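Local coordinates for beta-glucoside kinase (Listeria monocytogenes, PDB 4HTL), which catalyses the ATP-dependent phosphorylation of cellobiose to cellobiose-6'-phosphate and may also regulate transcription of the cellobiose-PTS operon, at residues 14-19 / 41-46; 62-67 / 73-78. All coordinates share one frame; numbering follows the deposited sequence. Where two conformers were deposited one is given.

Contact 1. Residues 14-19 / 41-46; sequences TALKMG and DQILAE
The carboxylate of Glu46 meets Met18, a selenomethionine, whose CE lies 4.0 Å from OE1 and well out of the carboxylate plane. From beyond the other side of that plane Gln42 NE2, one helical turn back, approaches Glu46 OE2 at 3.3 Å in the conformer described here, a long and doubtful bond on the anti side of the oxygen. A bend at chi2 (-77°) turns the Glu46 chain across the helix and somewhat back toward Gln42; the Glu46 and Met18 side chains cross at about a right angle, while the aliphatic root of Glu46 faces the strand. There Leu16 takes over. With CG anti to the backbone N (chi1 173°), Leu16 reaches out from the strand, and its CD2 comes to 3.5 Å from Glu46 CB as the two side chains slide past each other in opposite directions. The same methyl lies 4.1 Å from Ile43 O, and the other branch, CD1, packs loosely on Ile43 CG2 at 4.3 Å. No hydrogen bond joins the segments: contact is by van der Waals packing, mostly apolar, with the polar end of Glu46 along its margin. Helix and strand segments run nearly parallel, their axes 10.2 Å apart, the spacing of a helix laid on a sheet. Strand 15-21 lies between strands 6-11 and 27-34, and helix 40-52 packs on this part of the five-stranded sheet, roughly along its strands. Ile11 touches both Leu16 and Ile43, Ala33 touches Met18 and Glu46, and Leu44 turns to Leu89 and Trp92 of helix 89-97.

Contact 2. Residues 62-67 / 73-78; sequences VSAPGY and GLITMG
Two backbone bonds clasp Tyr67: its N donates to Met77 O (2.9 Å, 161° at the hydrogen), in the carbonyl plane, and its O accepts from Thr76 N at 2.9 Å. Tyr67 and Met77 thus form an antiparallel hydrogen-bonded pair where strand 67-68 begins. A water continues the link past the paired residues, donating to Pro65 O (2.7 Å) and to Gly78 O (2.9 Å). Between them Gly66 CA lies 3.2 Å from Met77 O in a CA-H...O contact; a CB here would run into that oxygen. On the side of the pair where both side chains lie, Met77, a selenomethionine, bends at chi2 and chi3 and, in the conformer described, curls its CE over one face of the Tyr67 ring, a CH-pi contact 3.8 Å from the centroid, while SE stands obliquely farther out. Thr76 OG1 sits near the ring plane, 3.4 Å from Tyr67 CB. Arg267 of the second subunit packs against the Tyr67 side chain. The backbone of Tyr67 is therefore tied to 76-77 through both N and O, while its ring meets a methyl on one face and its hydroxyl is hydrogen-bonded to Glu155 OE2, which together may limit its movement.

From the N terminus, strand 6-11 turns back as strand 15-21, then strand 27-34 leads into helix 40-52, and contact 1 lays that helix on the sheet. Strand 59-64 follows, parallel to 27-34, making a beta-alpha-beta crossover and adding the fourth strand; strand 101-105 later completes the order 3-2-1-4-5, as in the actin-like ATPase fold of the ROK family. Contact 2 closes a much shorter loop, pairing strand 74-77 with the short strand 67-68 that follows 59-64, the first two strands of a separate three-stranded antiparallel sheet. The contacts are in series, neither nested nor crossed, their centres 14 Å apart. Strand 6-11, with Ile11 beside Leu16, Ile43 and Pro65, lies between them.

Contact 1. Residues 14-19 / 41-46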
ATOM      1  N   THR A  14     -25.230  -8.327   6.547  1.00 49.26           N
ATOM      2  CA  THR A  14     -26.616  -8.765   6.717  1.00 50.93           C
ATOM      3  C   THR A  14     -26.932  -9.471   8.033  1.00 49.77           C
ATOM      4  O   THR A  14     -28.108  -9.734   8.320  1.00 51.93           O
ATOM      5  CB  THR A  14     -27.037  -9.699   5.570  1.00 58.82           C
ATOM      6  OG1 THR A  14     -26.220 -10.879   5.593  1.00 55.05           O
ATOM      7  CG2 THR A  14     -26.904  -8.986   4.214  1.00 58.46           C
ATOM      8  N   ALA A  15     -25.908  -9.799   8.814  1.00 42.11           N
ATOM      9  CA  ALA A  15     -26.109 -10.445  10.100  1.00 33.02           C
ATOM     10  C   ALA A  15     -25.209  -9.809  11.151  1.00 36.71           C
ATOM     11  O   ALA A  15     -24.140  -9.268  10.845  1.00 34.51           O
ATOM     12  CB  ALA A  15     -25.817 -11.937  10.013  1.00 44.27           C
ATOM     13  N   LEU A  16     -25.660  -9.871  12.387  1.00 28.78           N
ATOM     14  CA  LEU A  16     -24.873  -9.501  13.537  1.00 24.69           C
ATOM     15  C   LEU A  16     -24.531 -10.802  14.219  1.00 26.83           C
ATOM     16  O   LEU A  16     -25.445 -11.547  14.608  1.00 27.31           O
ATOM     17  CB  LEU A  16     -25.663  -8.619  14.508  1.00 23.26           C
ATOM     18  CG  LEU A  16     -24.999  -8.281  15.858  1.00 24.03           C
ATOM     19  CD1 LEU A  16     -23.725  -7.420  15.699  1.00 23.06           C
ATOM     20  CD2 LEU A  16     -25.969  -7.603  16.798  1.00 27.04           C
ATOM     21  N   LYS A  17     -23.236 -11.127  14.284  1.00 26.21           N
ATOM     22  CA  LYS A  17     -22.798 -12.293  15.016  1.00 23.72           C
ATOM     23  C   LYS A  17     -22.375 -11.897  16.430  1.00 22.17           C
ATOM     24  O   LYS A  17     -21.800 -10.827  16.638  1.00 25.21           O
ATOM     25  CB  LYS A  17     -21.641 -12.951  14.283  1.00 28.04           C
ATOM     26  CG  LYS A  17     -22.012 -13.525  12.909  1.00 32.59           C
ATOM     27  CD  LYS A  17     -20.750 -14.008  12.200  1.00 39.04           C
ATOM     28  CE  LYS A  17     -21.047 -14.717  10.881  1.00 53.88           C
ATOM     29  NZ  LYS A  17     -19.856 -14.754   9.991  1.00 56.41           N
HETATM   30  N   MSE A  18     -22.644 -12.774  17.393  1.00 26.76           N
HETATM   31  CA  MSE A  18     -22.405 -12.481  18.790  1.00 29.41           C
HETATM   32  C   MSE A  18     -21.880 -13.757  19.442  1.00 26.18           C
HETATM   33  O   MSE A  18     -22.286 -14.874  19.062  1.00 33.15           O
HETATM   34  CB  MSE A  18     -23.707 -12.018  19.473  1.00 30.14           C
HETATM   35  CG  MSE A  18     -24.546 -11.065  18.658  1.00 30.78           C
HETATM   36 SE   MSE A  18     -26.290 -10.661  19.469  0.65 35.04          SE
HETATM   37  CE  MSE A  18     -27.292 -11.033  17.928  1.00 32.91           C
ATOM     38  N   GLY A  19     -20.997 -13.609  20.424  1.00 23.97           N
ATOM     39  CA  GLY A  19     -20.499 -14.762  21.146  1.00 24.25           C
ATOM     40  C   GLY A  19     -19.973 -14.399  22.503  1.00 24.59           C
ATOM     41  O   GLY A  19     -19.734 -13.218  22.805  1.00 29.24           O
ATOM     42  N   ASP A  41     -29.526   1.370  15.081  1.00 38.91           N
ATOM     43  CA  ASP A  41     -30.398   1.187  16.247  1.00 36.22           C
ATOM     44  C   ASP A  41     -30.805  -0.264  16.496  1.00 34.02           C
ATOM     45  O   ASP A  41     -30.813  -0.687  17.657  1.00 34.66           O
ATOM     46  CB  ASP A  41     -31.588   2.135  16.186  1.00 38.77           C
ATOM     47  CG  ASP A  41     -31.155   3.573  16.300  1.00 46.59           C
ATOM     48  OD1 ASP A  41     -30.401   3.906  17.250  1.00 48.73           O
ATOM     49  OD2 ASP A  41     -31.538   4.360  15.422  1.00 60.17           O
ATOM     50  N   GLN A  42     -31.121  -1.029  15.445  1.00 34.10           N
ATOM     51  CA  GLN A  42     -31.407  -2.445  15.619  0.70 33.93           C
ATOM     52  C   GLN A  42     -30.169  -3.151  16.168  1.00 33.57           C
ATOM     53  O   GLN A  42     -30.267  -3.976  17.053  1.00 31.49           O
ATOM     54  CB  GLN A  42     -31.828  -3.067  14.291  0.70 37.23           C
ATOM     55  CG  GLN A  42     -32.396  -4.471  14.420  0.70 40.81           C
ATOM     56  CD  GLN A  42     -33.639  -4.520  15.295  0.70 41.07           C
ATOM     57  OE1 GLN A  42     -34.430  -3.578  15.323  0.70 39.75           O
ATOM     58  NE2 GLN A  42     -33.805  -5.616  16.020  0.70 41.00           N
ATOM     59  N   ILE A  43     -28.985  -2.794  15.651  1.00 33.74           N
ATOM     60  CA  ILE A  43     -27.771  -3.421  16.146  1.00 30.85           C
ATOM     61  C   ILE A  43     -27.576  -3.140  17.633  1.00 33.97           C
ATOM     62  O   ILE A  43     -27.225  -4.058  18.403  1.00 31.00           O
ATOM     63  CB  ILE A  43     -26.495  -2.997  15.347  1.00 28.67           C
ATOM     64  CG1 ILE A  43     -26.551  -3.557  13.913  1.00 29.86           C
ATOM     65  CG2 ILE A  43     -25.220  -3.395  16.085  1.00 31.15           C
ATOM     66  CD1 ILE A  43     -25.649  -2.850  12.937  1.00 31.21           C
ATOM     67  N   LEU A  44     -27.816  -1.893  18.056  1.00 32.52           N
ATOM     68  CA  LEU A  44     -27.646  -1.553  19.456  1.00 28.30           C
ATOM     69  C   LEU A  44     -28.647  -2.319  20.315  1.00 30.22           C
ATOM     70  O   LEU A  44     -28.331  -2.748  21.452  1.00 30.40           O
ATOM     71  CB  LEU A  44     -27.770  -0.060  19.663  1.00 29.52           C
ATOM     72  CG  LEU A  44     -26.682   0.793  18.991  1.00 30.98           C
ATOM     73  CD1 LEU A  44     -27.078   2.249  19.092  1.00 33.25           C
ATOM     74  CD2 LEU A  44     -25.336   0.532  19.649  1.00 32.99           C
ATOM     75  N   ALA A  45     -29.840  -2.512  19.773  1.00 33.26           N
ATOM     76  CA  ALA A  45     -30.910  -3.234  20.495  1.00 32.18           C
ATOM     77  C   ALA A  45     -30.519  -4.712  20.686  1.00 36.65           C
ATOM     78  O   ALA A  45     -30.575  -5.251  21.802  1.00 34.44           O
ATOM     79  CB  ALA A  45     -32.196  -3.110  19.730  1.00 33.67           C
ATOM     80  N   GLU A  46     -30.060  -5.337  19.602  1.00 35.12           N
ATOM     81  CA  GLU A  46     -29.569  -6.719  19.663  1.00 31.02           C
ATOM     82  C   GLU A  46     -28.414  -6.857  20.655  1.00 32.24           C
ATOM     83  O   GLU A  46     -28.345  -7.836  21.418  1.00 33.32           O
ATOM     84  CB  GLU A  46     -29.140  -7.210  18.295  1.00 33.07           C
ATOM     85  CG  GLU A  46     -30.190  -7.267  17.208  1.00 33.33           C
ATOM     86  CD  GLU A  46     -31.148  -8.431  17.309  1.00 38.08           C
ATOM     87  OE1 GLU A  46     -30.901  -9.379  18.118  1.00 40.11           O
ATOM     88  OE2 GLU A  46     -32.131  -8.388  16.521  1.00 37.84           O
TER

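Contact 2. Residues 62-67 / 73-78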
ATOM      1  N   VAL A  62     -15.782  -5.496  20.030  1.00 22.00           N
ATOM      2  CA  VAL A  62     -16.581  -5.230  18.833  1.00 22.68           C
ATOM      3  C   VAL A  62     -15.718  -5.181  17.579  1.00 20.84           C
ATOM      4  O   VAL A  62     -14.640  -4.532  17.563  1.00 22.86           O
ATOM      5  CB  VAL A  62     -17.345  -3.886  18.979  1.00 23.23           C
ATOM      6  CG1 VAL A  62     -18.193  -3.592  17.727  1.00 24.94           C
ATOM      7  CG2 VAL A  62     -18.178  -3.876  20.272  1.00 26.18           C
ATOM      8  N   SER A  63     -16.235  -5.820  16.515  1.00 22.35           N
ATOM      9  CA  SER A  63     -15.734  -5.693  15.156  1.00 21.19           C
ATOM     10  C   SER A  63     -16.829  -4.924  14.363  1.00 21.15           C
ATOM     11  O   SER A  63     -17.968  -5.390  14.212  1.00 23.41           O
ATOM     12  CB  SER A  63     -15.471  -7.087  14.559  1.00 21.28           C
ATOM     13  OG  SER A  63     -15.490  -7.119  13.154  1.00 20.34           O
ATOM     14  N   ALA A  64     -16.487  -3.750  13.864  1.00 20.58           N
ATOM     15  CA  ALA A  64     -17.447  -2.855  13.251  1.00 20.40           C
ATOM     16  C   ALA A  64     -16.999  -2.400  11.877  1.00 18.82           C
ATOM     17  O   ALA A  64     -15.808  -2.129  11.673  1.00 22.03           O
ATOM     18  CB  ALA A  64     -17.647  -1.625  14.156  1.00 23.57           C
ATOM     19  N   PRO A  65     -17.955  -2.227  10.939  1.00 25.60           N
ATOM     20  CA  PRO A  65     -17.541  -1.620   9.669  1.00 26.44           C
ATOM     21  C   PRO A  65     -17.182  -0.160   9.784  1.00 27.05           C
ATOM     22  O   PRO A  65     -17.520   0.515  10.767  1.00 25.22           O
ATOM     23  CB  PRO A  65     -18.723  -1.871   8.727  1.00 31.99           C
ATOM     24  CG  PRO A  65     -19.892  -2.024   9.632  1.00 36.62           C
ATOM     25  CD  PRO A  65     -19.387  -2.564  10.949  1.00 27.60           C
ATOM     26  N   GLY A  66     -16.389   0.292   8.820  1.00 23.99           N
ATOM     27  CA  GLY A  66     -16.087   1.704   8.700  1.00 29.21           C
ATOM     28  C   GLY A  66     -14.739   2.035   9.347  1.00 33.16           C
ATOM     29  O   GLY A  66     -13.839   1.175   9.387  1.00 30.43           O
ATOM     30  N   TYR A  67     -14.615   3.266   9.872  1.00 24.32           N
ATOM     31  CA  TYR A  67     -13.361   3.786  10.354  1.00 23.59           C
ATOM     32  C   TYR A  67     -13.522   4.028  11.834  1.00 23.63           C
ATOM     33  O   TYR A  67     -14.442   4.764  12.265  1.00 29.41           O
ATOM     34  CB  TYR A  67     -13.005   5.079   9.589  1.00 21.56           C
ATOM     35  CG  TYR A  67     -13.012   4.943   8.075  1.00 20.19           C
ATOM     36  CD1 TYR A  67     -12.520   3.802   7.447  1.00 24.26           C
ATOM     37  CD2 TYR A  67     -13.421   6.002   7.268  1.00 24.31           C
ATOM     38  CE1 TYR A  67     -12.518   3.702   6.063  1.00 23.27           C
ATOM     39  CE2 TYR A  67     -13.441   5.902   5.898  1.00 22.37           C
ATOM     40  CZ  TYR A  67     -12.957   4.764   5.297  1.00 24.20           C
ATOM     41  OH  TYR A  67     -12.960   4.647   3.924  1.00 28.73           O
ATOM     42  N   GLY A  73     -12.500   4.656  20.612  1.00 38.87           N
ATOM     43  CA  GLY A  73     -13.773   4.013  20.264  1.00 32.49           C
ATOM     44  C   GLY A  73     -14.661   4.852  19.358  1.00 26.55           C
ATOM     45  O   GLY A  73     -15.797   4.474  19.057  1.00 31.25           O
ATOM     46  N   LEU A  74     -14.156   5.990  18.896  1.00 31.19           N
ATOM     47  CA  LEU A  74     -14.951   6.830  18.009  1.00 30.71           C
ATOM     48  C   LEU A  74     -14.986   6.288  16.598  1.00 28.23           C
ATOM     49  O   LEU A  74     -13.937   6.172  15.947  1.00 32.15           O
ATOM     50  CB  LEU A  74     -14.413   8.267  17.995  1.00 34.74           C
ATOM     51  CG  LEU A  74     -15.117   9.254  17.067  1.00 32.63           C
ATOM     52  CD1 LEU A  74     -16.558   9.455  17.524  1.00 36.32           C
ATOM     53  CD2 LEU A  74     -14.351  10.569  17.054  1.00 36.83           C
ATOM     54  N   ILE A  75     -16.192   5.981  16.122  1.00 26.85           N
ATOM     55  CA  ILE A  75     -16.446   5.594  14.714  1.00 26.13           C
ATOM     56  C   ILE A  75     -16.686   6.876  13.960  1.00 28.93           C
ATOM     57  O   ILE A  75     -17.681   7.554  14.182  1.00 34.45           O
ATOM     58  CB  ILE A  75     -17.685   4.686  14.557  1.00 27.01           C
ATOM     59  CG1 ILE A  75     -17.521   3.408  15.377  1.00 26.32           C
ATOM     60  CG2 ILE A  75     -17.944   4.318  13.080  1.00 27.52           C
ATOM     61  CD1 ILE A  75     -18.748   2.502  15.409  1.00 29.63           C
ATOM     62  N   THR A  76     -15.741   7.231  13.099  1.00 29.69           N
ATOM     63  CA  THR A  76     -15.833   8.462  12.349  1.00 30.42           C
ATOM     64  C   THR A  76     -16.752   8.296  11.135  1.00 28.78           C
ATOM     65  O   THR A  76     -17.426   9.217  10.753  1.00 39.23           O
ATOM     66  CB  THR A  76     -14.434   8.945  11.951  1.00 34.12           C
ATOM     67  OG1 THR A  76     -13.811   7.957  11.137  1.00 36.37           O
ATOM     68  CG2 THR A  76     -13.574   9.119  13.222  1.00 43.57           C
HETATM   69  N   MSE A  77     -16.782   7.108  10.545  1.00 30.51           N
HETATM   70  CA  MSE A  77     -17.632   6.813   9.382  0.60 28.36           C
HETATM   71  C   MSE A  77     -18.102   5.394   9.611  1.00 31.73           C
HETATM   72  O   MSE A  77     -17.275   4.497   9.732  1.00 30.73           O
HETATM   73  CB  MSE A  77     -16.807   6.909   8.083  0.60 34.89           C
HETATM   74  CG  MSE A  77     -17.598   6.954   6.759  0.60 38.47           C
HETATM   75 SE   MSE A  77     -18.207   5.263   5.938  0.39 37.94          SE
HETATM   76  CE  MSE A  77     -16.578   4.215   5.842  0.60 31.21           C
ATOM     77  N   GLY A  78     -19.402   5.170   9.678  1.00 30.74           N
ATOM     78  CA  GLY A  78     -19.886   3.842  10.046  1.00 34.31           C
ATOM     79  C   GLY A  78     -20.038   2.784   8.970  1.00 35.44           C
ATOM     80  O   GLY A  78     -20.748   1.803   9.176  1.00 32.73           O
TER
HETATM   81  O   HOH W   1     -19.951   0.927  11.843  1.00 29.27           O